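Local coordinates for protein putative D-arabinose 5-phosphate isomerase (Klebsiella pneumoniae subsp. pneumoniae, PDB 3K2V) that probably interconverts D-arabinose 5-phosphate and D-ribulose 5-phosphate as a full-length enzyme, the present fragment being its paired CBS domains, which bind CMP-Kdo, at residues A[34-40]-A[137-141]; A[43-49]-A[95-101]; A[67-73]-A[132-137]. All coordinates share one frame; numbering follows the deposited sequence.

Interaction 1. Residues A[34-40]-A[137-141]; sequences MHTGDEI and LLGVV
A single antiparallel bridge, H35 with V140, adds the loop 34-40 of the first CBS motif to the outer edge of strand 136-142 in the second. The pair is hydrogen-bonded: H35 N gives to V140 O at 2.9 Å, and V140 N returns to H35 O at 3.1 Å. On the other edge of the strand, L138 and G139 both face V131, forming a classic beta bulge. G139 suits its place because a side chain there would run into the loop: its CA already lies 3.0 Å from H35 O and 3.9 Å from M34 SE. Selenomethionine M34 has CG between its backbone N and carbonyl carbon (chi1 69°), and its extended chain passes G139 so that CE meets L138 CB at 4.1 Å. M34 CB, nearer the backbone, rests on V141 CG2 in the conformer described. Branched I40 divides its contacts: CG2 packs against L137 CD2 at 3.7 Å and CD1 lies over the backbone of G139. The H35 ring presents its edge to V140 O, while NE2 makes a weak hydrogen bond to D145. Main-chain bonds thus set the alignment, and M34 and I40 pack against the bare CA of G139.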
HETATM    1  N   MSE A  34       2.942  -2.290  17.927  1.00 19.57           N
HETATM    2  CA  MSE A  34       2.415  -1.137  17.243  1.00 18.04           C
HETATM    3  C   MSE A  34       3.315   0.102  17.366  1.00 17.57           C
HETATM    4  O   MSE A  34       4.096   0.238  18.313  1.00 15.88           O
HETATM    5  CB  MSE A  34       1.029  -0.796  17.776  1.00 17.76           C
HETATM    6  CG  MSE A  34       1.021  -0.267  19.192  1.00 17.70           C
HETATM    7 SE   MSE A  34      -0.771  -0.077  19.837  0.80 17.87          SE
HETATM    8  CE  MSE A  34      -0.408   0.659  21.542  1.00 16.77           C
ATOM      9  N   HIS A  35       3.155   1.013  16.409  1.00 17.26           N
ATOM     10  CA  HIS A  35       3.750   2.340  16.460  1.00 17.17           C
ATOM     11  C   HIS A  35       2.929   3.229  17.381  1.00 17.09           C
ATOM     12  O   HIS A  35       1.703   3.263  17.302  1.00 17.71           O
ATOM     13  CB  HIS A  35       3.810   2.943  15.041  1.00 18.06           C
ATOM     14  CG  HIS A  35       4.610   2.108  14.098  1.00 19.35           C
ATOM     15  ND1 HIS A  35       5.988   2.081  14.123  1.00 23.77           N
ATOM     16  CD2 HIS A  35       4.228   1.193  13.175  1.00 22.02           C
ATOM     17  CE1 HIS A  35       6.420   1.213  13.220  1.00 25.47           C
ATOM     18  NE2 HIS A  35       5.370   0.670  12.624  1.00 23.17           N
ATOM     19  N   THR A  36       3.615   3.962  18.244  1.00 16.86           N
ATOM     20  CA  THR A  36       2.970   4.849  19.213  1.00 17.31           C
ATOM     21  C   THR A  36       3.673   6.180  19.194  1.00 17.50           C
ATOM     22  O   THR A  36       4.703   6.336  18.538  1.00 17.34           O
ATOM     23  CB  THR A  36       3.060   4.266  20.640  1.00 17.99           C
ATOM     24  OG1 THR A  36       4.425   4.233  21.035  1.00 16.21           O
ATOM     25  CG2 THR A  36       2.519   2.856  20.669  1.00 17.33           C
ATOM     26  N   GLY A  37       3.098   7.152  19.892  1.00 19.04           N
ATOM     27  CA  GLY A  37       3.735   8.448  20.089  1.00 20.03           C
ATOM     28  C   GLY A  37       3.944   9.159  18.767  1.00 21.02           C
ATOM     29  O   GLY A  37       3.050   9.186  17.910  1.00 20.68           O
ATOM     30  N   ASP A  38       5.151   9.677  18.583  1.00 21.55           N
ATOM     31  CA  ASP A  38       5.497  10.403  17.375  1.00 22.87           C
ATOM     32  C   ASP A  38       5.536   9.537  16.137  1.00 21.22           C
ATOM     33  O   ASP A  38       5.553  10.095  15.041  1.00 21.89           O
ATOM     34  CB  ASP A  38       6.857  11.085  17.513  1.00 24.50           C
ATOM     35  CG  ASP A  38       6.860  12.212  18.548  1.00 29.91           C
ATOM     36  OD1 ASP A  38       5.780  12.762  18.864  1.00 35.76           O
ATOM     37  OD2 ASP A  38       7.964  12.550  19.045  1.00 36.33           O
ATOM     38  N   GLU A  39       5.547   8.203  16.285  1.00 19.30           N
ATOM     39  CA  GLU A  39       5.538   7.361  15.096  0.50 18.82           C
ATOM     40  C   GLU A  39       4.119   7.175  14.519  1.00 18.23           C
ATOM     41  O   GLU A  39       3.971   6.632  13.432  1.00 17.69           O
ATOM     42  CB  GLU A  39       6.231   6.020  15.347  0.50 18.69           C
ATOM     43  CG  GLU A  39       7.747   6.140  15.484  0.50 19.44           C
ATOM     44  CD  GLU A  39       8.162   6.695  16.835  0.50 21.89           C
ATOM     45  OE1 GLU A  39       8.720   7.811  16.868  0.50 25.32           O
ATOM     46  OE2 GLU A  39       7.918   6.026  17.871  0.50 23.29           O
ATOM     47  N   ILE A  40       3.090   7.620  15.238  1.00 17.55           N
ATOM     48  CA  ILE A  40       1.720   7.556  14.731  1.00 17.70           C
ATOM     49  C   ILE A  40       1.520   8.690  13.705  1.00 17.14           C
ATOM     50  O   ILE A  40       1.764   9.851  14.005  1.00 16.53           O
ATOM     51  CB  ILE A  40       0.645   7.721  15.845  1.00 17.81           C
ATOM     52  CG1 ILE A  40       0.783   6.649  16.925  1.00 18.67           C
ATOM     53  CG2 ILE A  40      -0.794   7.668  15.264  1.00 17.13           C
ATOM     54  CD1 ILE A  40      -0.154   6.905  18.123  1.00 17.61           C
ATOM     55  N   LEU A 137      -7.399   6.668  19.657  1.00 15.43           N
ATOM     56  CA  LEU A 137      -6.299   6.088  18.885  1.00 15.64           C
ATOM     57  C   LEU A 137      -5.086   5.885  19.775  1.00 15.22           C
ATOM     58  O   LEU A 137      -4.564   6.847  20.304  1.00 15.44           O
ATOM     59  CB  LEU A 137      -5.928   7.001  17.710  1.00 15.38           C
ATOM     60  CG  LEU A 137      -4.838   6.487  16.749  1.00 16.30           C
ATOM     61  CD1 LEU A 137      -5.253   5.163  16.117  1.00 16.13           C
ATOM     62  CD2 LEU A 137      -4.494   7.495  15.645  1.00 17.36           C
ATOM     63  N   LEU A 138      -4.625   4.635  19.899  1.00 15.01           N
ATOM     64  CA  LEU A 138      -3.453   4.296  20.720  1.00 15.14           C
ATOM     65  C   LEU A 138      -2.208   4.015  19.895  1.00 15.11           C
ATOM     66  O   LEU A 138      -1.082   4.118  20.382  1.00 15.19           O
ATOM     67  CB  LEU A 138      -3.767   3.018  21.525  1.00 14.87           C
ATOM     68  CG  LEU A 138      -4.968   3.079  22.469  1.00 15.71           C
ATOM     69  CD1 LEU A 138      -5.124   1.752  23.250  1.00 14.99           C
ATOM     70  CD2 LEU A 138      -4.825   4.273  23.425  1.00 14.42           C
ATOM     71  N   GLY A 139      -2.410   3.608  18.650  1.00 15.02           N
ATOM     72  CA  GLY A 139      -1.296   3.209  17.827  1.00 15.60           C
ATOM     73  C   GLY A 139      -1.759   2.711  16.470  1.00 15.53           C
ATOM     74  O   GLY A 139      -2.945   2.734  16.165  1.00 14.87           O
ATOM     75  N   VAL A 140      -0.793   2.274  15.665  1.00 16.55           N
ATOM     76  CA  VAL A 140      -1.055   1.765  14.324  0.80 17.21           C
ATOM     77  C   VAL A 140      -0.108   0.607  14.079  1.00 17.28           C
ATOM     78  O   VAL A 140       1.045   0.636  14.521  1.00 17.28           O
ATOM     79  CB  VAL A 140      -0.851   2.856  13.259  0.80 18.22           C
ATOM     80  CG1 VAL A 140      -1.089   2.315  11.874  0.80 19.42           C
ATOM     81  CG2 VAL A 140      -1.779   4.046  13.508  0.80 18.82           C
ATOM     82  N   VAL A 141      -0.614  -0.420  13.409  0.60 17.75           N
ATOM     83  CA  VAL A 141       0.186  -1.568  13.012  0.60 17.62           C
ATOM     84  C   VAL A 141       0.097  -1.717  11.506  0.60 17.55           C
ATOM     85  O   VAL A 141      -0.997  -1.691  10.958  0.60 17.53           O
ATOM     86  CB  VAL A 141      -0.324  -2.891  13.612  0.60 18.04           C
ATOM     87  CG1 VAL A 141       0.664  -4.026  13.274  0.60 18.22           C
ATOM     88  CG2 VAL A 141      -0.524  -2.776  15.097  0.60 17.91           C
TER

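Interaction 2. Residues A[43-49]-A[95-101]; sequences VGLQATL and ASIADVM
Two nearly straight backbone hydrogen bonds join A47-L49 to A95-I97: I97 N gives to A47 O at 2.9 Å, and L49 N to A95 O at 2.8 Å. A water also lies between the segments, donating to A47 O and accepting from A98 N; its approach to L45 O is doubtfully short. Each segment enters a helix here, and T48 and S96, bridged backbone to backbone, are the N-caps. T48 OG1 accepts from D51 N in helix 49-59, whereas S96 OG, in the conformer described, accepts a long capping bond from D99 N at 3.3 Å; short hydroxyl side chains suit such positions because they can turn back to a first-turn amide. The bridge thereby couples the start of helix 49-59 to the short, weakly bonded helix 97-100 of the second CBS motif. Among the apolar contacts, I97 puts CG1 anti to its backbone N (chi1 -158°), sending CD1 to L49 CD1 at 4.1 Å, their side chains crossing near a right angle, while its CG2 lies 3.9 Å from A47 CB. L45 CD1 touches A98 CB and, at 3.9 Å, selenomethionine M101 CE. L49 also packs against F86 of the second subunit.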
ATOM      1  N   VAL A  43      -3.144  13.804  11.582  1.00 15.95           N
ATOM      2  CA  VAL A  43      -3.339  15.235  11.403  1.00 16.32           C
ATOM      3  C   VAL A  43      -4.701  15.598  11.965  1.00 16.15           C
ATOM      4  O   VAL A  43      -5.508  14.737  12.285  1.00 15.35           O
ATOM      5  CB  VAL A  43      -3.247  15.678   9.915  1.00 16.78           C
ATOM      6  CG1 VAL A  43      -1.879  15.296   9.329  1.00 18.40           C
ATOM      7  CG2 VAL A  43      -4.380  15.075   9.059  1.00 15.41           C
ATOM      8  N   GLY A  44      -4.927  16.890  12.119  1.00 17.10           N
ATOM      9  CA  GLY A  44      -6.192  17.399  12.620  1.00 17.77           C
ATOM     10  C   GLY A  44      -7.246  17.591  11.554  1.00 18.17           C
ATOM     11  O   GLY A  44      -6.974  17.530  10.335  1.00 17.30           O
ATOM     12  N   LEU A  45      -8.452  17.877  12.028  1.00 18.32           N
ATOM     13  CA  LEU A  45      -9.614  17.998  11.163  1.00 19.45           C
ATOM     14  C   LEU A  45      -9.509  19.173  10.196  1.00 19.47           C
ATOM     15  O   LEU A  45     -10.084  19.107   9.113  1.00 20.46           O
ATOM     16  CB  LEU A  45     -10.903  18.131  11.983  1.00 20.04           C
ATOM     17  CG  LEU A  45     -12.224  18.098  11.190  1.00 22.27           C
ATOM     18  CD1 LEU A  45     -12.361  16.751  10.495  1.00 23.20           C
ATOM     19  CD2 LEU A  45     -13.409  18.368  12.121  1.00 24.35           C
ATOM     20  N   GLN A  46      -8.762  20.224  10.544  1.00 18.55           N
ATOM     21  CA  GLN A  46      -8.595  21.365   9.635  1.00 19.40           C
ATOM     22  C   GLN A  46      -7.367  21.249   8.712  1.00 17.95           C
ATOM     23  O   GLN A  46      -7.054  22.190   8.005  1.00 17.69           O
ATOM     24  CB  GLN A  46      -8.511  22.702  10.412  1.00 20.17           C
ATOM     25  CG  GLN A  46      -9.525  22.870  11.556  1.00 25.79           C
ATOM     26  CD  GLN A  46     -10.937  22.502  11.156  1.00 29.91           C
ATOM     27  OE1 GLN A  46     -11.392  22.846  10.069  1.00 35.21           O
ATOM     28  NE2 GLN A  46     -11.639  21.789  12.037  1.00 34.55           N
ATOM     29  N   ALA A  47      -6.679  20.114   8.710  1.00 16.35           N
ATOM     30  CA  ALA A  47      -5.486  19.954   7.863  1.00 16.18           C
ATOM     31  C   ALA A  47      -5.848  20.016   6.381  1.00 15.15           C
ATOM     32  O   ALA A  47      -6.939  19.623   5.985  1.00 14.84           O
ATOM     33  CB  ALA A  47      -4.792  18.645   8.148  1.00 14.86           C
ATOM     34  N   THR A  48      -4.920  20.505   5.571  1.00 14.87           N
ATOM     35  CA  THR A  48      -5.065  20.442   4.130  1.00 14.64           C
ATOM     36  C   THR A  48      -4.688  19.037   3.679  1.00 14.22           C
ATOM     37  O   THR A  48      -4.037  18.276   4.416  1.00 14.04           O
ATOM     38  CB  THR A  48      -4.168  21.456   3.404  1.00 14.37           C
ATOM     39  OG1 THR A  48      -2.795  21.085   3.609  1.00 14.39           O
ATOM     40  CG2 THR A  48      -4.430  22.878   3.892  1.00 16.16           C
ATOM     41  N   LEU A  49      -5.098  18.680   2.474  1.00 13.42           N
ATOM     42  CA  LEU A  49      -4.662  17.425   1.881  1.00 13.74           C
ATOM     43  C   LEU A  49      -3.138  17.369   1.791  1.00 14.54           C
ATOM     44  O   LEU A  49      -2.573  16.321   2.054  1.00 14.56           O
ATOM     45  CB  LEU A  49      -5.254  17.239   0.489  1.00 13.56           C
ATOM     46  CG  LEU A  49      -4.798  16.057  -0.356  1.00 14.35           C
ATOM     47  CD1 LEU A  49      -4.935  14.691   0.382  1.00 14.13           C
ATOM     48  CD2 LEU A  49      -5.572  16.072  -1.686  1.00 16.76           C
ATOM     49  N   ALA A  95      -7.385  20.938  -1.802  1.00 16.52           N
ATOM     50  CA  ALA A  95      -8.402  20.253  -0.985  1.00 15.52           C
ATOM     51  C   ALA A  95      -8.060  20.187   0.516  1.00 14.67           C
ATOM     52  O   ALA A  95      -6.882  20.195   0.915  1.00 14.72           O
ATOM     53  CB  ALA A  95      -8.639  18.819  -1.505  1.00 15.12           C
ATOM     54  N   SER A  96      -9.090  20.136   1.345  0.50 14.44           N
ATOM     55  CA  SER A  96      -8.911  19.908   2.770  0.50 14.58           C
ATOM     56  C   SER A  96      -8.963  18.406   3.002  0.50 14.40           C
ATOM     57  O   SER A  96      -9.533  17.683   2.189  0.50 14.37           O
ATOM     58  CB  SER A  96     -10.017  20.604   3.542  0.50 14.87           C
ATOM     59  OG  SER A  96     -11.201  19.839   3.479  0.50 15.49           O
ATOM     60  N   ILE A  97      -8.364  17.930   4.090  1.00 13.69           N
ATOM     61  CA  ILE A  97      -8.415  16.508   4.427  1.00 13.93           C
ATOM     62  C   ILE A  97      -9.828  16.075   4.807  1.00 14.27           C
ATOM     63  O   ILE A  97     -10.243  14.968   4.481  1.00 14.90           O
ATOM     64  CB  ILE A  97      -7.372  16.072   5.499  1.00 13.64           C
ATOM     65  CG1 ILE A  97      -7.098  14.564   5.406  1.00 14.44           C
ATOM     66  CG2 ILE A  97      -7.809  16.510   6.943  1.00 12.51           C
ATOM     67  CD1 ILE A  97      -6.612  14.036   4.038  1.00 14.42           C
ATOM     68  N   ALA A  98     -10.567  16.961   5.445  1.00 15.28           N
ATOM     69  CA  ALA A  98     -11.921  16.661   5.933  1.00 16.74           C
ATOM     70  C   ALA A  98     -12.859  16.317   4.755  1.00 17.50           C
ATOM     71  O   ALA A  98     -13.782  15.524   4.892  1.00 18.45           O
ATOM     72  CB  ALA A  98     -12.494  17.879   6.678  1.00 16.69           C
ATOM     73  N   ASP A  99     -12.593  16.893   3.603  1.00 17.54           N
ATOM     74  CA  ASP A  99     -13.455  16.654   2.463  1.00 18.21           C
ATOM     75  C   ASP A  99     -13.174  15.350   1.717  1.00 17.60           C
ATOM     76  O   ASP A  99     -14.042  14.874   0.993  1.00 17.43           O
ATOM     77  CB  ASP A  99     -13.360  17.842   1.526  1.00 18.53           C
ATOM     78  CG  ASP A  99     -13.945  19.104   2.140  1.00 20.54           C
ATOM     79  OD1 ASP A  99     -14.706  19.042   3.171  1.00 25.34           O
ATOM     80  OD2 ASP A  99     -13.627  20.172   1.599  1.00 18.07           O
ATOM     81  N   VAL A 100     -11.979  14.785   1.877  1.00 17.58           N
ATOM     82  CA  VAL A 100     -11.590  13.602   1.121  1.00 16.79           C
ATOM     83  C   VAL A 100     -11.260  12.366   1.956  1.00 17.77           C
ATOM     84  O   VAL A 100     -11.054  11.282   1.402  1.00 17.36           O
ATOM     85  CB  VAL A 100     -10.430  13.901   0.154  1.00 17.21           C
ATOM     86  CG1 VAL A 100     -10.834  15.005  -0.833  1.00 16.17           C
ATOM     87  CG2 VAL A 100      -9.108  14.264   0.891  1.00 14.82           C
HETATM   88  N   MSE A 101     -11.200  12.511   3.278  1.00 17.41           N
HETATM   89  CA  MSE A 101     -10.896  11.377   4.149  1.00 17.77           C
HETATM   90  C   MSE A 101     -11.997  10.311   4.124  1.00 18.15           C
HETATM   91  O   MSE A 101     -13.156  10.621   3.840  1.00 17.29           O
HETATM   92  CB  MSE A 101     -10.749  11.856   5.590  1.00 17.64           C
HETATM   93  CG  MSE A 101     -12.000  12.391   6.191  1.00 17.05           C
HETATM   94 SE   MSE A 101     -11.693  13.111   7.996  0.80 18.59          SE
HETATM   95  CE  MSE A 101     -13.477  13.740   8.345  1.00 20.10           C
TER
HETATM   96  O   HOH W   1      -9.575  19.662   6.679  1.00 15.88           O

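Interaction 3. Residues A[67-73]-A[132-137]. With SO4 (sulfate ion), chain D.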
ATOM      1  N   CYS A  67      -7.584  12.949  13.500  1.00 17.00           N
ATOM      2  CA  CYS A  67      -8.011  12.878  14.905  1.00 17.88           C
ATOM      3  C   CYS A  67      -8.441  14.234  15.415  1.00 18.60           C
ATOM      4  O   CYS A  67      -7.962  15.264  14.954  1.00 19.68           O
ATOM      5  CB  CYS A  67      -6.855  12.385  15.787  1.00 17.78           C
ATOM      6  SG  CYS A  67      -6.383  10.687  15.464  1.00 22.23           S
ATOM      7  N   ASP A  68      -9.323  14.236  16.407  1.00 19.28           N
ATOM      8  CA  ASP A  68      -9.637  15.460  17.121  1.00 19.88           C
ATOM      9  C   ASP A  68      -8.600  15.732  18.224  1.00 20.49           C
ATOM     10  O   ASP A  68      -7.605  14.995  18.351  1.00 20.08           O
ATOM     11  CB  ASP A  68     -11.068  15.425  17.651  1.00 19.97           C
ATOM     12  CG  ASP A  68     -11.268  14.455  18.793  1.00 21.73           C
ATOM     13  OD1 ASP A  68     -10.273  13.961  19.423  1.00 21.55           O
ATOM     14  OD2 ASP A  68     -12.464  14.199  19.069  1.00 20.95           O
ATOM     15  N   ASP A  69      -8.832  16.777  19.016  1.00 21.12           N
ATOM     16  CA  ASP A  69      -7.869  17.206  20.034  1.00 22.24           C
ATOM     17  C   ASP A  69      -7.717  16.210  21.162  1.00 21.29           C
ATOM     18  O   ASP A  69      -6.755  16.291  21.890  1.00 21.69           O
ATOM     19  CB  ASP A  69      -8.237  18.570  20.637  1.00 23.10           C
ATOM     20  CG  ASP A  69      -8.037  19.714  19.654  1.00 27.86           C
ATOM     21  OD1 ASP A  69      -7.249  19.559  18.681  1.00 31.52           O
ATOM     22  OD2 ASP A  69      -8.668  20.777  19.861  1.00 33.24           O
ATOM     23  N   ASP A  70      -8.680  15.305  21.314  1.00 20.86           N
ATOM     24  CA  ASP A  70      -8.613  14.245  22.321  1.00 20.78           C
ATOM     25  C   ASP A  70      -8.025  12.940  21.780  1.00 20.16           C
ATOM     26  O   ASP A  70      -8.079  11.913  22.456  1.00 19.74           O
ATOM     27  CB  ASP A  70     -10.019  13.987  22.875  1.00 20.95           C
ATOM     28  CG  ASP A  70     -10.620  15.235  23.538  1.00 23.37           C
ATOM     29  OD1 ASP A  70      -9.950  15.833  24.405  1.00 22.61           O
ATOM     30  OD2 ASP A  70     -11.754  15.622  23.175  1.00 25.66           O
HETATM   31  N   MSE A  71      -7.480  12.981  20.560  1.00 19.36           N
HETATM   32  CA  MSE A  71      -6.972  11.796  19.861  1.00 18.99           C
HETATM   33  C   MSE A  71      -8.049  10.749  19.578  1.00 18.75           C
HETATM   34  O   MSE A  71      -7.752   9.566  19.450  1.00 18.63           O
HETATM   35  CB  MSE A  71      -5.769  11.170  20.594  1.00 19.60           C
HETATM   36  CG  MSE A  71      -4.491  11.981  20.505  1.00 22.49           C
HETATM   37 SE   MSE A  71      -3.822  12.207  18.673  0.80 25.38          SE
HETATM   38  CE  MSE A  71      -3.694  10.411  18.223  1.00 22.02           C
ATOM     39  N   ASN A  72      -9.301  11.174  19.445  1.00 17.84           N
ATOM     40  CA  ASN A  72     -10.329  10.305  18.925  1.00 17.89           C
ATOM     41  C   ASN A  72     -10.285  10.295  17.401  1.00 17.89           C
ATOM     42  O   ASN A  72     -10.061  11.320  16.770  1.00 18.18           O
ATOM     43  CB  ASN A  72     -11.702  10.762  19.382  1.00 18.46           C
ATOM     44  CG  ASN A  72     -11.918  10.535  20.846  1.00 21.02           C
ATOM     45  OD1 ASN A  72     -11.557   9.488  21.380  1.00 23.97           O
ATOM     46  ND2 ASN A  72     -12.512  11.516  21.514  1.00 24.42           N
ATOM     47  N   ILE A  73     -10.512   9.132  16.833  1.00 17.71           N
ATOM     48  CA  ILE A  73     -10.431   8.923  15.398  1.00 17.53           C
ATOM     49  C   ILE A  73     -11.658   9.540  14.744  1.00 17.74           C
ATOM     50  O   ILE A  73     -12.774   9.204  15.094  1.00 17.72           O
ATOM     51  CB  ILE A  73     -10.429   7.411  15.082  1.00 17.40           C
ATOM     52  CG1 ILE A  73      -9.191   6.730  15.706  1.00 18.04           C
ATOM     53  CG2 ILE A  73     -10.485   7.147  13.588  1.00 17.45           C
ATOM     54  CD1 ILE A  73      -9.381   5.213  15.922  1.00 16.35           C
ATOM     55  N   ALA A 132      -7.041   0.891  18.801  1.00 15.20           N
ATOM     56  CA  ALA A 132      -7.873   1.842  19.514  1.00 16.14           C
ATOM     57  C   ALA A 132      -8.549   1.249  20.721  1.00 16.16           C
ATOM     58  O   ALA A 132      -8.821   0.040  20.777  1.00 15.77           O
ATOM     59  CB  ALA A 132      -8.967   2.420  18.581  1.00 15.88           C
ATOM     60  N   ASP A 133      -8.852   2.136  21.660  1.00 16.47           N
ATOM     61  CA  ASP A 133      -9.799   1.881  22.741  1.00 16.99           C
ATOM     62  C   ASP A 133     -11.062   2.710  22.453  1.00 17.26           C
ATOM     63  O   ASP A 133     -11.117   3.906  22.751  1.00 16.30           O
ATOM     64  CB  ASP A 133      -9.204   2.287  24.087  1.00 17.46           C
ATOM     65  CG  ASP A 133     -10.251   2.289  25.210  1.00 20.57           C
ATOM     66  OD1 ASP A 133     -11.209   1.477  25.131  1.00 24.57           O
ATOM     67  OD2 ASP A 133     -10.156   3.135  26.134  1.00 20.63           O
ATOM     68  N   GLY A 134     -12.073   2.085  21.857  1.00 17.83           N
ATOM     69  CA  GLY A 134     -13.274   2.831  21.437  1.00 18.02           C
ATOM     70  C   GLY A 134     -12.892   3.698  20.252  1.00 18.21           C
ATOM     71  O   GLY A 134     -12.426   3.167  19.246  1.00 18.38           O
ATOM     72  N   ASP A 135     -13.042   5.020  20.365  1.00 17.40           N
ATOM     73  CA  ASP A 135     -12.512   5.949  19.346  1.00 18.45           C
ATOM     74  C   ASP A 135     -11.116   6.479  19.634  1.00 17.53           C
ATOM     75  O   ASP A 135     -10.548   7.177  18.802  1.00 17.45           O
ATOM     76  CB  ASP A 135     -13.448   7.146  19.185  1.00 19.37           C
ATOM     77  CG  ASP A 135     -14.765   6.771  18.543  1.00 22.49           C
ATOM     78  OD1 ASP A 135     -14.840   5.724  17.873  1.00 25.51           O
ATOM     79  OD2 ASP A 135     -15.730   7.531  18.715  1.00 26.71           O
ATOM     80  N   HIS A 136     -10.554   6.157  20.801  1.00 16.52           N
ATOM     81  CA  HIS A 136      -9.260   6.712  21.203  1.00 15.87           C
ATOM     82  C   HIS A 136      -8.130   5.956  20.497  1.00 15.92           C
ATOM     83  O   HIS A 136      -7.913   4.772  20.747  1.00 15.70           O
ATOM     84  CB  HIS A 136      -9.102   6.628  22.721  1.00 15.86           C
ATOM     85  CG  HIS A 136      -7.804   7.154  23.254  1.00 15.52           C
ATOM     86  ND1 HIS A 136      -7.332   6.788  24.497  1.00 17.48           N
ATOM     87  CD2 HIS A 136      -6.873   7.986  22.730  1.00 16.68           C
ATOM     88  CE1 HIS A 136      -6.176   7.391  24.724  1.00 16.75           C
ATOM     89  NE2 HIS A 136      -5.868   8.115  23.663  1.00 15.69           N
ATOM     90  N   LEU A 137      -7.399   6.668  19.657  1.00 15.43           N
ATOM     91  CA  LEU A 137      -6.299   6.088  18.885  1.00 15.64           C
ATOM     92  C   LEU A 137      -5.086   5.885  19.775  1.00 15.22           C
ATOM     93  O   LEU A 137      -4.564   6.847  20.304  1.00 15.44           O
ATOM     94  CB  LEU A 137      -5.928   7.001  17.710  1.00 15.38           C
ATOM     95  CG  LEU A 137      -4.838   6.487  16.749  1.00 16.30           C
ATOM     96  CD1 LEU A 137      -5.253   5.163  16.117  1.00 16.13           C
ATOM     97  CD2 LEU A 137      -4.494   7.495  15.645  1.00 17.36           C
TER
HETATM   98  S   SO4 D 332     -15.672   5.904  22.969  1.00 80.02           S
HETATM   99  O1  SO4 D 332     -16.278   6.977  22.174  1.00 79.89           O
HETATM  100  O2  SO4 D 332     -16.190   4.604  22.506  1.00 80.03           O
HETATM  101  O3  SO4 D 332     -14.205   5.972  22.826  1.00 73.27           O
HETATM  102  O4  SO4 D 332     -16.114   6.092  24.364  1.00 79.04           O
HETATM  103  O   HOH W   2     -14.022   6.733  14.647  1.00 30.13           O
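M71 O and L137 N meet in a 2.9 Å hydrogen bond, and I73 N gives to D135 O at 2.8 Å. Between these bonds N72 is bridged to H136, and its CA makes a CA-H...O contact with D135 O. The side chain of N72 crosses that of D135 at about a right angle, amide and carboxylate planes 74° apart. I73 reaches A132 CB with CD1 and L137 CB with CG1, while C67 SG lies 3.7 Å from L137 CD2. Selenomethionine M71, bent at chi2 and chi3, folds CE back to 4.0 Å from the same L137 methyl; a flexible unbranched chain suits this curved path. The H136 ring turns an edge toward M71 O. Both partners are hairpin turns. In the 68-71 type I turn, D68 OD1 accepts from D70 N, an Asx turn, and from N72 N, the two arriving from opposite faces of the carboxylate. The 133-136 turn is type II', with G134 at its positive-phi position. Farther out, D135 OD1 forms a salt bridge with R107, and D135 N binds a sulfate, probably from the crystallisation liquor. The two amide bonds to D68 OD1 probably hold the first turn in the shape the pairing needs.

In the fold
The three contacts all join the first CBS motif to the second, tying the tandem pair together at three places. Interactions 1 and 3 are close, with centres about 12 Å apart: both use strand 136-142 of the three-stranded sheet, share L137, and touch where L138 packs on A132 and D133. Interaction 2 stands about 20 Å from interaction 1 and 16 Å from interaction 3, beside the four-stranded sheet; interactions 2 and 3 touch through a probable hydrogen bond between V43 O and C67 N. Along the chain, interactions 2 and 3 both nest within the loop closed by interaction 1, and their segments alternate. The CMP-Kdo pocket draws residues from both halves.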